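Local atomic coordinates of GTP-binding protein REM 1 (Homo sapiens, PDB entry 2NZJ), a protein that binds GDP as a Ras-family small GTPase and probably cycles between GDP- and GTP-bound states to act as a signalling switch. Residues A[125-128]-A[129-133]; A[162-165]-A[166-170]. All blocks are in the same frame, centred on the assembly; numbering follows the deposited sequence.

Contact 1: A[125-128]-A[129-133]; sequences RCRE and VSVEE
Between R127 and V131 the backbone runs as a loop, extended at R127, V129 and S130, then turns helical from V131. This course brings V129 O to the edge of the R127 guanidinium, where NE donates to it at 2.9 Å. The N-H...O angle is 145°, and the oxygen lies near the guanidinium edge but 20° out of its plane. A weak second bond joins R127 NH1 to V129 O at 3.3 Å. The bend at chi2 (122°) carries the chain toward V129 O, which NE meets tilted from the carbonyl plane, while V131 CG2 sits above one guanidinium face, 4.1 Å from NH1. NH1 also forms a salt bridge with E147. A leucine in place of this arginine would probably leave V129 O without its side-chain donors and E147 without its charge partner. At the start of the helix, two bonds join S130 and E133: S130 N gives to E133 OE1 at 2.8 Å, almost straight and on the anti side of the carboxylate, and E133 N gives to S130 OG at 2.8 Å. R90 salt-bridges the same OE1. These reciprocal bonds define a capping box, with S130 as N-cap of helix 131-141.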
ATOM      1  N   ARG A 125       3.418  -6.059  21.245  1.00 32.08           N
ATOM      2  CA  ARG A 125       4.189  -7.049  22.044  1.00 32.22           C
ATOM      3  C   ARG A 125       4.809  -8.212  21.222  1.00 32.64           C
ATOM      4  O   ARG A 125       5.710  -8.878  21.724  1.00 32.85           O
ATOM      5  CB  ARG A 125       3.317  -7.630  23.166  1.00 31.82           C
ATOM      6  N   CYS A 126       4.315  -8.453  19.998  1.00 32.83           N
ATOM      7  CA  CYS A 126       4.806  -9.516  19.098  1.00 33.25           C
ATOM      8  C   CYS A 126       5.804  -8.987  18.096  1.00 32.94           C
ATOM      9  O   CYS A 126       6.328  -9.728  17.276  1.00 32.36           O
ATOM     10  CB  CYS A 126       3.670 -10.072  18.234  1.00 33.90           C
ATOM     11  SG  CYS A 126       2.263 -10.656  19.073  1.00 35.42           S
ATOM     12  N   ARG A 127       5.937  -7.673  18.090  1.00 33.15           N
ATOM     13  CA  ARG A 127       6.893  -6.945  17.288  1.00 32.74           C
ATOM     14  C   ARG A 127       8.132  -7.771  17.023  1.00 32.00           C
ATOM     15  O   ARG A 127       8.826  -8.159  17.962  1.00 32.42           O
ATOM     16  CB  ARG A 127       7.257  -5.688  18.068  1.00 32.99           C
ATOM     17  CG  ARG A 127       7.996  -4.645  17.304  1.00 34.08           C
ATOM     18  CD  ARG A 127       7.218  -3.318  17.312  1.00 35.39           C
ATOM     19  NE  ARG A 127       7.562  -2.645  16.082  1.00 37.01           N
ATOM     20  CZ  ARG A 127       6.860  -1.697  15.489  1.00 35.07           C
ATOM     21  NH1 ARG A 127       7.336  -1.220  14.353  1.00 35.03           N
ATOM     22  NH2 ARG A 127       5.745  -1.212  16.015  1.00 32.45           N
ATOM     23  N   GLU A 128       8.366  -8.091  15.756  1.00 31.32           N
ATOM     24  CA  GLU A 128       9.610  -8.721  15.309  1.00 31.54           C
ATOM     25  C   GLU A 128      10.425  -7.732  14.485  1.00 30.98           C
ATOM     26  O   GLU A 128      11.624  -7.895  14.336  1.00 31.64           O
ATOM     27  CB  GLU A 128       9.349  -9.980  14.465  1.00 31.10           C
ATOM     28  CG  GLU A 128       8.470 -11.043  15.130  1.00 32.67           C
ATOM     29  CD  GLU A 128       8.545 -12.426  14.453  1.00 33.68           C
ATOM     30  OE1 GLU A 128       8.861 -12.509  13.231  1.00 35.34           O
ATOM     31  OE2 GLU A 128       8.303 -13.441  15.162  1.00 37.36           O
ATOM     32  N   VAL A 129       9.776  -6.710  13.944  1.00 30.48           N
ATOM     33  CA  VAL A 129      10.449  -5.730  13.117  1.00 30.06           C
ATOM     34  C   VAL A 129      10.338  -4.383  13.779  1.00 30.30           C
ATOM     35  O   VAL A 129       9.234  -3.889  14.019  1.00 30.75           O
ATOM     36  CB  VAL A 129       9.816  -5.654  11.733  1.00 30.00           C
ATOM     37  CG1 VAL A 129      10.577  -4.679  10.889  1.00 30.19           C
ATOM     38  CG2 VAL A 129       9.798  -7.038  11.082  1.00 28.32           C
ATOM     39  N   SER A 130      11.478  -3.786  14.093  1.00 30.33           N
ATOM     40  CA  SER A 130      11.482  -2.523  14.804  1.00 30.42           C
ATOM     41  C   SER A 130      11.017  -1.386  13.916  1.00 30.51           C
ATOM     42  O   SER A 130      11.041  -1.499  12.689  1.00 30.22           O
ATOM     43  CB  SER A 130      12.885  -2.211  15.305  1.00 30.39           C
ATOM     44  OG  SER A 130      13.677  -1.752  14.237  1.00 31.71           O
ATOM     45  N   VAL A 131      10.619  -0.280  14.542  1.00 30.94           N
ATOM     46  CA  VAL A 131      10.301   0.939  13.802  1.00 31.29           C
ATOM     47  C   VAL A 131      11.517   1.390  13.014  1.00 31.32           C
ATOM     48  O   VAL A 131      11.398   1.822  11.892  1.00 31.40           O
ATOM     49  CB  VAL A 131       9.949   2.145  14.708  1.00 31.70           C
ATOM     50  CG1 VAL A 131       8.881   2.958  14.034  1.00 31.47           C
ATOM     51  CG2 VAL A 131       9.540   1.726  16.115  1.00 32.55           C
ATOM     52  N   GLU A 132      12.685   1.310  13.645  1.00 31.78           N
ATOM     53  CA  GLU A 132      13.939   1.748  13.048  1.00 31.84           C
ATOM     54  C   GLU A 132      14.260   0.920  11.812  1.00 31.69           C
ATOM     55  O   GLU A 132      14.802   1.429  10.844  1.00 31.55           O
ATOM     56  CB  GLU A 132      15.075   1.646  14.068  1.00 32.17           C
ATOM     57  CG  GLU A 132      15.000   2.651  15.257  1.00 33.58           C
ATOM     58  CD  GLU A 132      14.062   2.222  16.427  1.00 35.43           C
ATOM     59  OE1 GLU A 132      13.515   1.088  16.424  1.00 34.41           O
ATOM     60  OE2 GLU A 132      13.872   3.050  17.361  1.00 36.74           O
ATOM     61  N   GLU A 133      13.901  -0.355  11.842  1.00 31.75           N
ATOM     62  CA  GLU A 133      14.134  -1.240  10.702  1.00 31.81           C
ATOM     63  C   GLU A 133      13.226  -0.889   9.536  1.00 31.61           C
ATOM     64  O   GLU A 133      13.670  -0.863   8.395  1.00 32.08           O
ATOM     65  CB  GLU A 133      13.994  -2.698  11.133  1.00 31.77           C
ATOM     66  CG  GLU A 133      15.176  -3.122  12.045  1.00 32.21           C
ATOM     67  CD  GLU A 133      15.028  -4.505  12.683  1.00 32.41           C
ATOM     68  OE1 GLU A 133      13.892  -4.881  13.072  1.00 33.18           O
ATOM     69  OE2 GLU A 133      16.069  -5.207  12.807  1.00 31.79           O
TER

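Contact 2: A[162-165]-A[166-170]; sequences GVVR and QLRLR
V164 and R168 lie side by side one helical turn apart, and the arginine can be followed outward from the backbone. R168 CB rests 3.5 Å from R165 O, and CG comes within 3.4 Å of V164 O, the carbonyl that also receives R168 N at 3.0 Å. With CG beside the backbone N (chi1 -72°) and the chain extended from there to NE, the side chain runs alongside the valine. CD lies 4.0 Å from V164 CG1, and NE closes to 3.4 Å from the same methyl. That methyl stands over one guanidinium face, offset toward its rim, with CZ at 3.6 Å. Beyond it the tip is held by two backbone carbonyls, V47 O (from NH1) and E50 O (from NH2), and by the T52 hydroxyl, OG1 (with NH2). On an adjoining side of the helix V163 CG1 meets L167 CD1 at 4.0 Å, both side chains pointing the same way. The i to i+4 bonds from Q166, L167, R168 and L169 keep this spacing. Within helix 156-171, V163 and L167 pack on strands 4-10 and 80-86, L167 and V164 reach strand 50-57, and R168 grips the turn end of hairpin 40-47/50-57, where R165 salt-bridges D48.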
ATOM      1  N   GLY A 162      -2.165   9.995   2.114  1.00 28.82           N
ATOM      2  CA  GLY A 162      -0.752  10.192   1.811  1.00 28.45           C
ATOM      3  C   GLY A 162      -0.401   9.775   0.395  1.00 28.47           C
ATOM      4  O   GLY A 162       0.332  10.480  -0.299  1.00 28.93           O
ATOM      5  N   VAL A 163      -0.941   8.648  -0.045  1.00 28.10           N
ATOM      6  CA  VAL A 163      -0.769   8.216  -1.427  1.00 28.08           C
ATOM      7  C   VAL A 163      -1.261   9.299  -2.401  1.00 28.04           C
ATOM      8  O   VAL A 163      -0.551   9.652  -3.359  1.00 27.94           O
ATOM      9  CB  VAL A 163      -1.535   6.900  -1.716  1.00 28.20           C
ATOM     10  CG1 VAL A 163      -1.513   6.584  -3.173  1.00 27.41           C
ATOM     11  CG2 VAL A 163      -0.954   5.758  -0.914  1.00 28.24           C
ATOM     12  N   VAL A 164      -2.464   9.830  -2.165  1.00 27.87           N
ATOM     13  CA  VAL A 164      -2.989  10.921  -3.013  1.00 27.48           C
ATOM     14  C   VAL A 164      -1.985  12.067  -3.075  1.00 27.71           C
ATOM     15  O   VAL A 164      -1.631  12.529  -4.164  1.00 27.68           O
ATOM     16  CB  VAL A 164      -4.310  11.520  -2.496  1.00 27.44           C
ATOM     17  CG1 VAL A 164      -4.701  12.711  -3.333  1.00 26.91           C
ATOM     18  CG2 VAL A 164      -5.436  10.482  -2.454  1.00 27.06           C
ATOM     19  N   ARG A 165      -1.515  12.520  -1.915  1.00 27.98           N
ATOM     20  CA  ARG A 165      -0.578  13.664  -1.877  1.00 28.52           C
ATOM     21  C   ARG A 165       0.693  13.398  -2.667  1.00 28.56           C
ATOM     22  O   ARG A 165       1.141  14.259  -3.398  1.00 28.91           O
ATOM     23  CB  ARG A 165      -0.190  14.057  -0.438  1.00 28.65           C
ATOM     24  CG  ARG A 165      -1.293  14.776   0.305  1.00 28.20           C
ATOM     25  CD  ARG A 165      -0.826  15.288   1.606  1.00 27.72           C
ATOM     26  NE  ARG A 165      -1.938  15.930   2.298  1.00 29.11           N
ATOM     27  CZ  ARG A 165      -2.712  15.353   3.225  1.00 29.09           C
ATOM     28  NH1 ARG A 165      -2.494  14.105   3.641  1.00 26.59           N
ATOM     29  NH2 ARG A 165      -3.712  16.057   3.759  1.00 28.75           N
ATOM     30  N   GLN A 166       1.267  12.210  -2.515  1.00 28.63           N
ATOM     31  CA  GLN A 166       2.471  11.849  -3.245  1.00 28.76           C
ATOM     32  C   GLN A 166       2.240  11.814  -4.757  1.00 29.06           C
ATOM     33  O   GLN A 166       3.099  12.227  -5.548  1.00 29.29           O
ATOM     34  CB  GLN A 166       2.959  10.490  -2.787  1.00 28.78           C
ATOM     35  CG  GLN A 166       3.388  10.447  -1.348  1.00 29.14           C
ATOM     36  CD  GLN A 166       4.502  11.410  -1.068  1.00 29.41           C
ATOM     37  OE1 GLN A 166       5.449  11.502  -1.850  1.00 31.05           O
ATOM     38  NE2 GLN A 166       4.388  12.164   0.027  1.00 26.51           N
ATOM     39  N   LEU A 167       1.078  11.306  -5.162  1.00 29.39           N
ATOM     40  CA  LEU A 167       0.710  11.289  -6.577  1.00 29.46           C
ATOM     41  C   LEU A 167       0.587  12.712  -7.148  1.00 29.70           C
ATOM     42  O   LEU A 167       0.941  12.952  -8.292  1.00 30.00           O
ATOM     43  CB  LEU A 167      -0.603  10.515  -6.787  1.00 29.34           C
ATOM     44  CG  LEU A 167      -0.520   8.989  -6.660  1.00 28.95           C
ATOM     45  CD1 LEU A 167      -1.901   8.345  -6.688  1.00 25.36           C
ATOM     46  CD2 LEU A 167       0.386   8.390  -7.739  1.00 26.77           C
ATOM     47  N   ARG A 168       0.079  13.642  -6.345  1.00 30.22           N
ATOM     48  CA  ARG A 168      -0.079  15.031  -6.768  1.00 30.43           C
ATOM     49  C   ARG A 168       1.254  15.757  -6.896  1.00 31.43           C
ATOM     50  O   ARG A 168       1.370  16.720  -7.650  1.00 31.15           O
ATOM     51  CB  ARG A 168      -0.966  15.794  -5.792  1.00 30.09           C
ATOM     52  CG  ARG A 168      -2.426  15.423  -5.851  1.00 28.55           C
ATOM     53  CD  ARG A 168      -3.196  16.098  -4.722  1.00 27.03           C
ATOM     54  NE  ARG A 168      -4.615  15.765  -4.768  1.00 27.62           N
ATOM     55  CZ  ARG A 168      -5.525  16.170  -3.894  1.00 27.00           C
ATOM     56  NH1 ARG A 168      -5.172  16.942  -2.881  1.00 28.69           N
ATOM     57  NH2 ARG A 168      -6.792  15.812  -4.040  1.00 25.95           N
ATOM     58  N   LEU A 169       2.261  15.306  -6.160  1.00 32.72           N
ATOM     59  CA  LEU A 169       3.604  15.868  -6.310  1.00 34.02           C
ATOM     60  C   LEU A 169       4.248  15.438  -7.637  1.00 34.84           C
ATOM     61  O   LEU A 169       5.076  16.160  -8.182  1.00 34.87           O
ATOM     62  CB  LEU A 169       4.493  15.498  -5.114  1.00 34.23           C
ATOM     63  CG  LEU A 169       4.098  16.203  -3.810  1.00 34.78           C
ATOM     64  CD1 LEU A 169       4.754  15.546  -2.613  1.00 35.17           C
ATOM     65  CD2 LEU A 169       4.424  17.698  -3.864  1.00 34.78           C
ATOM     66  N   ARG A 170       3.862  14.274  -8.159  1.00 35.83           N
ATOM     67  CA  ARG A 170       4.282  13.876  -9.505  1.00 36.61           C
ATOM     68  C   ARG A 170       3.847  14.942 -10.514  1.00 37.17           C
ATOM     69  O   ARG A 170       4.687  15.586 -11.132  1.00 37.13           O
ATOM     70  CB  ARG A 170       3.704  12.503  -9.885  1.00 36.55           C
TER

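Contact 1 precedes contact 2 along the chain, and the two do not touch: their centres are 27 Å apart and their nearest atoms about 17 Å. Contact 1 opens helix 131-141, after the loop that follows strand 114-119; contact 2 lies in the later part of helix 156-171, the last helix modelled. Strand 144-147, at one border of the six-stranded sheet, comes between these helices in sequence and supplies E147 to contact 1. Contact 2 instead reaches the other border, through the hairpin of strands 40-47 and 50-57. Both belong to one Ras-family domain. The R127 side chain is about 11 Å from GDP, too far for direct contact.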